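Local coordinates for protein AlyGC (Glaciecola chathamensis, PDB 5GKD) that cleaves the polysaccharide alginate as a lyase of polysaccharide lyase family 6, probably by beta-elimination, and carries a bound calcium ion, at residues Gln581-Ile585 against Val614-Gln618; Ala520-Pro524 against Glu553-Ile557. All blocks are in the same frame, centred on the assembly; numbering follows the deposited sequence.

Interaction 1: residues Gln581-Ile585 against Val614-Gln618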
ATOM      1  N   GLN A 581      28.487   7.937  -5.903  1.00 26.95           N
ATOM      2  CA  GLN A 581      28.951   6.612  -6.288  1.00 29.10           C
ATOM      3  C   GLN A 581      28.119   5.536  -5.613  1.00 25.98           C
ATOM      4  O   GLN A 581      27.741   5.669  -4.448  1.00 26.85           O
ATOM      5  CB  GLN A 581      30.421   6.387  -5.926  1.00 32.01           C
ATOM      6  CG  GLN A 581      31.212   7.647  -5.621  1.00 32.52           C
ATOM      7  CD  GLN A 581      31.264   8.627  -6.761  1.00 34.16           C
ATOM      8  OE1 GLN A 581      31.367   8.244  -7.888  1.00 44.00           O
ATOM      9  NE2 GLN A 581      31.211   9.897  -6.468  1.00 35.27           N
ATOM     10  N   PHE A 582      27.877   4.451  -6.337  1.00 24.28           N
ATOM     11  CA  PHE A 582      27.083   3.340  -5.843  1.00 26.43           C
ATOM     12  C   PHE A 582      27.792   2.063  -6.243  1.00 26.25           C
ATOM     13  O   PHE A 582      28.127   1.901  -7.421  1.00 29.41           O
ATOM     14  CB  PHE A 582      25.665   3.371  -6.438  1.00 23.40           C
ATOM     15  CG  PHE A 582      24.953   4.683  -6.243  1.00 23.59           C
ATOM     16  CD1 PHE A 582      25.233   5.771  -7.048  1.00 24.68           C
ATOM     17  CD2 PHE A 582      23.998   4.827  -5.249  1.00 22.46           C
ATOM     18  CE1 PHE A 582      24.581   6.978  -6.859  1.00 25.67           C
ATOM     19  CE2 PHE A 582      23.342   6.027  -5.059  1.00 22.77           C
ATOM     20  CZ  PHE A 582      23.622   7.100  -5.867  1.00 23.89           C
ATOM     21  N   LYS A 583      28.005   1.162  -5.310  1.00 25.10           N
ATOM     22  CA  LYS A 583      28.673  -0.066  -5.626  1.00 26.63           C
ATOM     23  C   LYS A 583      28.211  -1.283  -4.847  1.00 26.10           C
ATOM     24  O   LYS A 583      28.070  -1.225  -3.670  1.00 27.06           O
ATOM     25  CB  LYS A 583      30.174   0.117  -5.455  1.00 31.02           C
ATOM     26  CG  LYS A 583      31.004  -0.994  -6.035  1.00 37.38           C
ATOM     27  CD  LYS A 583      32.486  -0.654  -6.071  1.00 42.51           C
ATOM     28  CE  LYS A 583      33.092  -0.973  -7.419  1.00 48.73           C
ATOM     29  NZ  LYS A 583      34.471  -1.514  -7.329  1.00 53.59           N
ATOM     30  N   HIS A 584      28.010  -2.385  -5.539  1.00 24.85           N
ATOM     31  CA  HIS A 584      27.598  -3.659  -4.963  1.00 28.31           C
ATOM     32  C   HIS A 584      26.214  -3.680  -4.350  1.00 28.15           C
ATOM     33  O   HIS A 584      26.086  -3.724  -3.156  1.00 27.74           O
ATOM     34  CB  HIS A 584      28.600  -4.215  -3.947  1.00 27.28           C
ATOM     35  CG  HIS A 584      30.016  -4.237  -4.420  1.00 33.49           C
ATOM     36  ND1 HIS A 584      30.433  -4.952  -5.514  1.00 37.03           N
ATOM     37  CD2 HIS A 584      31.119  -3.648  -3.921  1.00 31.71           C
ATOM     38  CE1 HIS A 584      31.727  -4.792  -5.675  1.00 35.10           C
ATOM     39  NE2 HIS A 584      32.167  -4.007  -4.722  1.00 30.56           N
ATOM     40  N   ILE A 585      25.204  -3.654  -5.202  1.00 25.62           N
ATOM     41  CA  ILE A 585      23.825  -3.626  -4.827  1.00 25.19           C
ATOM     42  C   ILE A 585      23.045  -4.707  -5.527  1.00 24.36           C
ATOM     43  O   ILE A 585      23.048  -4.779  -6.719  1.00 24.97           O
ATOM     44  CB  ILE A 585      23.249  -2.263  -5.204  1.00 23.30           C
ATOM     45  CG1 ILE A 585      23.991  -1.159  -4.462  1.00 27.45           C
ATOM     46  CG2 ILE A 585      21.767  -2.219  -4.975  1.00 23.18           C
ATOM     47  CD1 ILE A 585      23.830   0.201  -5.063  1.00 26.34           C
ATOM     48  N   VAL A 614      28.002   4.087 -10.980  1.00 28.65           N
ATOM     49  CA  VAL A 614      27.251   2.941 -10.492  1.00 25.35           C
ATOM     50  C   VAL A 614      27.940   1.682 -10.989  1.00 29.29           C
ATOM     51  O   VAL A 614      28.139   1.526 -12.199  1.00 31.27           O
ATOM     52  CB  VAL A 614      25.791   2.964 -10.981  1.00 27.26           C
ATOM     53  CG1 VAL A 614      25.061   1.704 -10.527  1.00 25.28           C
ATOM     54  CG2 VAL A 614      25.075   4.228 -10.519  1.00 25.51           C
ATOM     55  N   SER A 615      28.270   0.770 -10.072  1.00 29.18           N
ATOM     56  CA  SER A 615      29.010  -0.431 -10.438  1.00 27.58           C
ATOM     57  C   SER A 615      28.523  -1.640  -9.652  1.00 30.18           C
ATOM     58  O   SER A 615      28.360  -1.571  -8.430  1.00 29.81           O
ATOM     59  CB  SER A 615      30.509  -0.223 -10.197  1.00 32.44           C
ATOM     60  OG  SER A 615      31.243  -1.311 -10.714  1.00 39.37           O
ATOM     61  N   ASP A 616      28.309  -2.749 -10.361  1.00 31.13           N
ATOM     62  CA  ASP A 616      27.888  -4.024  -9.772  1.00 29.80           C
ATOM     63  C   ASP A 616      26.513  -3.896  -9.104  1.00 30.82           C
ATOM     64  O   ASP A 616      26.330  -4.159  -7.910  1.00 30.36           O
ATOM     65  CB  ASP A 616      28.951  -4.551  -8.794  1.00 29.14           C
ATOM     66  CG  ASP A 616      28.663  -5.963  -8.324  1.00 39.52           C
ATOM     67  OD1 ASP A 616      27.948  -6.702  -9.046  1.00 43.78           O
ATOM     68  OD2 ASP A 616      29.144  -6.339  -7.228  1.00 40.65           O
ATOM     69  N   LEU A 617      25.542  -3.479  -9.912  1.00 29.72           N
ATOM     70  CA  LEU A 617      24.146  -3.335  -9.510  1.00 25.13           C
ATOM     71  C   LEU A 617      23.360  -4.417 -10.231  1.00 24.67           C
ATOM     72  O   LEU A 617      23.266  -4.400 -11.460  1.00 25.81           O
ATOM     73  CB  LEU A 617      23.622  -1.940  -9.867  1.00 24.21           C
ATOM     74  CG  LEU A 617      22.115  -1.637  -9.898  1.00 24.39           C
ATOM     75  CD1 LEU A 617      21.560  -1.582  -8.499  1.00 21.03           C
ATOM     76  CD2 LEU A 617      21.826  -0.318 -10.624  1.00 20.64           C
ATOM     77  N   GLN A 618      22.782  -5.353  -9.480  1.00 24.07           N
ATOM     78  CA  GLN A 618      22.076  -6.440 -10.156  1.00 24.18           C
ATOM     79  C   GLN A 618      20.794  -5.952 -10.827  1.00 25.86           C
ATOM     80  O   GLN A 618      20.407  -6.479 -11.877  1.00 25.83           O
ATOM     81  CB  GLN A 618      21.770  -7.571  -9.178  1.00 25.18           C
ATOM     82  CG  GLN A 618      22.987  -8.179  -8.500  1.00 28.82           C
ATOM     83  CD  GLN A 618      24.056  -8.526  -9.488  1.00 36.58           C
ATOM     84  OE1 GLN A 618      23.880  -9.421 -10.315  1.00 44.65           O
ATOM     85  NE2 GLN A 618      25.177  -7.806  -9.432  1.00 38.67           N
TER

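Interaction 2: residues Ala520-Pro524 against Glu553-Ile557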
ATOM      1  N   ALA A 520      26.506  -0.530   3.977  1.00 27.02           N
ATOM      2  CA  ALA A 520      25.389  -1.345   4.437  1.00 24.89           C
ATOM      3  C   ALA A 520      25.794  -2.774   4.789  1.00 26.66           C
ATOM      4  O   ALA A 520      24.929  -3.655   4.839  1.00 27.27           O
ATOM      5  CB  ALA A 520      24.292  -1.378   3.374  1.00 27.69           C
ATOM      6  N   THR A 521      27.085  -3.017   5.032  1.00 27.32           N
ATOM      7  CA  THR A 521      27.571  -4.350   5.390  1.00 25.00           C
ATOM      8  C   THR A 521      26.780  -4.985   6.538  1.00 27.15           C
ATOM      9  O   THR A 521      26.533  -6.195   6.537  1.00 27.34           O
ATOM     10  CB  THR A 521      29.057  -4.257   5.748  1.00 27.57           C
ATOM     11  OG1 THR A 521      29.813  -4.005   4.556  1.00 31.69           O
ATOM     12  CG2 THR A 521      29.553  -5.537   6.444  1.00 23.09           C
ATOM     13  N   ASN A 522      26.353  -4.189   7.514  1.00 26.36           N
ATOM     14  CA  ASN A 522      25.757  -4.725   8.724  1.00 25.82           C
ATOM     15  C   ASN A 522      24.239  -4.721   8.723  1.00 29.18           C
ATOM     16  O   ASN A 522      23.638  -4.957   9.774  1.00 33.60           O
ATOM     17  CB  ASN A 522      26.277  -3.945   9.914  1.00 28.97           C
ATOM     18  CG  ASN A 522      27.772  -3.944   9.953  1.00 27.95           C
ATOM     19  OD1 ASN A 522      28.422  -3.023   9.466  1.00 31.30           O
ATOM     20  ND2 ASN A 522      28.332  -5.012  10.481  1.00 26.53           N
ATOM     21  N   ALA A 523      23.605  -4.451   7.588  1.00 26.09           N
ATOM     22  CA  ALA A 523      22.153  -4.566   7.503  1.00 28.13           C
ATOM     23  C   ALA A 523      21.717  -6.005   7.793  1.00 28.92           C
ATOM     24  O   ALA A 523      22.496  -6.934   7.629  1.00 29.36           O
ATOM     25  CB  ALA A 523      21.681  -4.144   6.116  1.00 24.87           C
ATOM     26  N   PRO A 524      20.469  -6.220   8.208  1.00 28.25           N
ATOM     27  CA  PRO A 524      20.040  -7.582   8.520  1.00 27.41           C
ATOM     28  C   PRO A 524      20.160  -8.495   7.310  1.00 28.02           C
ATOM     29  O   PRO A 524      20.000  -8.071   6.161  1.00 26.59           O
ATOM     30  CB  PRO A 524      18.574  -7.407   8.945  1.00 33.18           C
ATOM     31  CG  PRO A 524      18.436  -5.956   9.266  1.00 32.35           C
ATOM     32  CD  PRO A 524      19.344  -5.279   8.301  1.00 26.99           C
ATOM     33  N   GLU A 553      27.667   1.760  -0.536  1.00 28.00           N
ATOM     34  CA  GLU A 553      28.354   0.523  -0.870  1.00 27.18           C
ATOM     35  C   GLU A 553      27.809  -0.653  -0.083  1.00 27.09           C
ATOM     36  O   GLU A 553      27.334  -0.508   1.044  1.00 28.88           O
ATOM     37  CB  GLU A 553      29.853   0.600  -0.580  1.00 32.44           C
ATOM     38  CG  GLU A 553      30.639   1.429  -1.549  1.00 39.97           C
ATOM     39  CD  GLU A 553      32.129   1.357  -1.268  1.00 47.60           C
ATOM     40  OE1 GLU A 553      32.512   0.756  -0.235  1.00 45.77           O
ATOM     41  OE2 GLU A 553      32.909   1.895  -2.082  1.00 56.22           O
ATOM     42  N   ASN A 554      27.935  -1.833  -0.687  1.00 26.90           N
ATOM     43  CA  ASN A 554      27.748  -3.106   0.005  1.00 28.25           C
ATOM     44  C   ASN A 554      26.297  -3.309   0.438  1.00 28.38           C
ATOM     45  O   ASN A 554      26.016  -3.762   1.551  1.00 28.75           O
ATOM     46  CB  ASN A 554      28.706  -3.217   1.193  1.00 27.72           C
ATOM     47  CG  ASN A 554      30.166  -3.177   0.759  1.00 32.21           C
ATOM     48  OD1 ASN A 554      30.543  -3.786  -0.240  1.00 26.04           O
ATOM     49  ND2 ASN A 554      30.985  -2.438   1.503  1.00 29.91           N
ATOM     50  N   LEU A 555      25.366  -2.959  -0.449  1.00 27.41           N
ATOM     51  CA  LEU A 555      23.963  -3.325  -0.285  1.00 23.26           C
ATOM     52  C   LEU A 555      23.762  -4.731  -0.851  1.00 28.26           C
ATOM     53  O   LEU A 555      22.998  -4.966  -1.788  1.00 25.03           O
ATOM     54  CB  LEU A 555      23.053  -2.309  -0.967  1.00 22.81           C
ATOM     55  CG  LEU A 555      22.803  -0.952  -0.286  1.00 23.02           C
ATOM     56  CD1 LEU A 555      24.006  -0.038  -0.351  1.00 25.84           C
ATOM     57  CD2 LEU A 555      21.592  -0.278  -0.914  1.00 25.19           C
ATOM     58  N   ASP A 556      24.486  -5.680  -0.268  1.00 24.07           N
ATOM     59  CA  ASP A 556      24.535  -6.981  -0.915  1.00 25.74           C
ATOM     60  C   ASP A 556      24.610  -8.150   0.061  1.00 28.45           C
ATOM     61  O   ASP A 556      25.008  -9.244  -0.347  1.00 30.46           O
ATOM     62  CB  ASP A 556      25.714  -7.037  -1.897  1.00 27.12           C
ATOM     63  CG  ASP A 556      27.065  -6.785  -1.232  1.00 29.04           C
ATOM     64  OD1 ASP A 556      27.117  -6.310  -0.083  1.00 29.07           O
ATOM     65  OD2 ASP A 556      28.085  -7.051  -1.891  1.00 31.85           O
ATOM     66  N   ILE A 557      24.206  -7.965   1.321  1.00 28.27           N
ATOM     67  CA  ILE A 557      24.249  -9.080   2.265  1.00 25.29           C
ATOM     68  C   ILE A 557      23.274 -10.180   1.861  1.00 30.65           C
ATOM     69  O   ILE A 557      23.499 -11.357   2.155  1.00 31.68           O
ATOM     70  CB  ILE A 557      23.968  -8.586   3.689  1.00 25.24           C
ATOM     71  CG1 ILE A 557      24.267  -9.701   4.695  1.00 29.94           C
ATOM     72  CG2 ILE A 557      22.516  -8.113   3.815  1.00 26.34           C
ATOM     73  CD1 ILE A 557      24.370  -9.226   6.128  1.00 29.36           C
TER
HETATM   74  O   HOH W   1      24.519  -5.624   2.986  1.00 29.19           O

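Interaction 1: residues Gln581-Ile585 against Val614-Gln618
Strand 581-585 pairs in parallel with Val614-Leu617, and each residue from Phe582 to Ile585 lies level with its partner one coil further on. Phe582 CA is 4.7 Å from Val614 CA, and Lys583 CA is 4.8 Å from Ser615 CA. Backbone groups of both segments are satisfied in turn. Ser615 N donates to Phe582 O (2.9 Å), and His584 N donates to Ser615 O (3.0 Å). Ile585 N donates a hydrogen bond to Asp616 O (3.0 Å), and Gln618 N donates one to Ile585 O (2.8 Å). Phe582 O and Ile585 O also receive CA-H...O contacts, from Val614 CA at 3.4 Å and Leu617 CA at 3.3 Å. On its other side Lys583 bonds through its backbone to Phe552 and Asn554 of the preceding strand.

The chain turns a corner at Asp616 (phi/psi 63/57°), level with the similar backbone of His584 (66/73°). The two side chains meet there. His584 ND1 donates to Asp616 OD2 at 2.6 Å, a short, nearly straight His-carboxylate hydrogen bond with the oxygen close to the ring plane.

Phe582, Ile585, Val614 and Leu617 share the buried face. Phe582 CD1 meets Val614 CG2 at 3.8 Å, and Ile585 CG2 meets Leu617 CD1 at 3.6 Å. Phe552 and Phe563 pack on the Phe582 ring. Lys583 and Ser615 point to the other face. Parallel strands in register, with apolar side chains stacked coil on coil, are characteristic of a right-handed parallel beta-helix, the fold of the pectate lyase-like clan.

Interaction 2: residues Ala520-Pro524 against Glu553-Ile557
This is a corner contact between successive coils, where the loop after strand 517-519 lies against the end of strand 551-555. One direct hydrogen bond joins the segments: Ala520 N donates to Glu553 O at 3.0 Å. Beyond it a water takes over. It donates to Ala520 O (2.7 Å) and Asn554 O (2.8 Å) and accepts from Ile557 N (2.9 Å), so it bridges two carbonyls that cannot bond each other.

Ala520 to Ala523 form a type I beta turn, with Ala523 N bonded to Ala520 O at 3.2 Å. Ile557 lies along this turn, its CD1 3.3 Å from Ala523 O and its CG2 3.4 Å from Pro524 O. Inside, Ala520 CB touches Leu555 CD1 at 4.0 Å, and Tyr561 packs on both residues. Asp519 accepts hydrogen bonds from Thr521 OG1 and Asn554 ND2. Leu555 centres an inverse gamma turn. Here the strand ladder of a parallel beta-helix ends in a type I turn that a water links to the next coil.

Both contacts belong to the C-terminal part of the chain. Their centres lie about 12 Å apart, and both reach the same parallel sheet. They come in series: 520-524 with 553-557 closes before 581-585 with 614-618 opens. Strands 551-555 and 581-585 are neighbours in that sheet, so the two interactions touch directly. Asn554 N and Lys583 O, 3.0 Å apart, probably form a hydrogen bond. Ile585 CG1 packs on Leu555 CB at 3.8 Å. Together the contacts join four successive coils of the beta-helix, each to the next. Their residues are not among those of the calcium and carbonate sites.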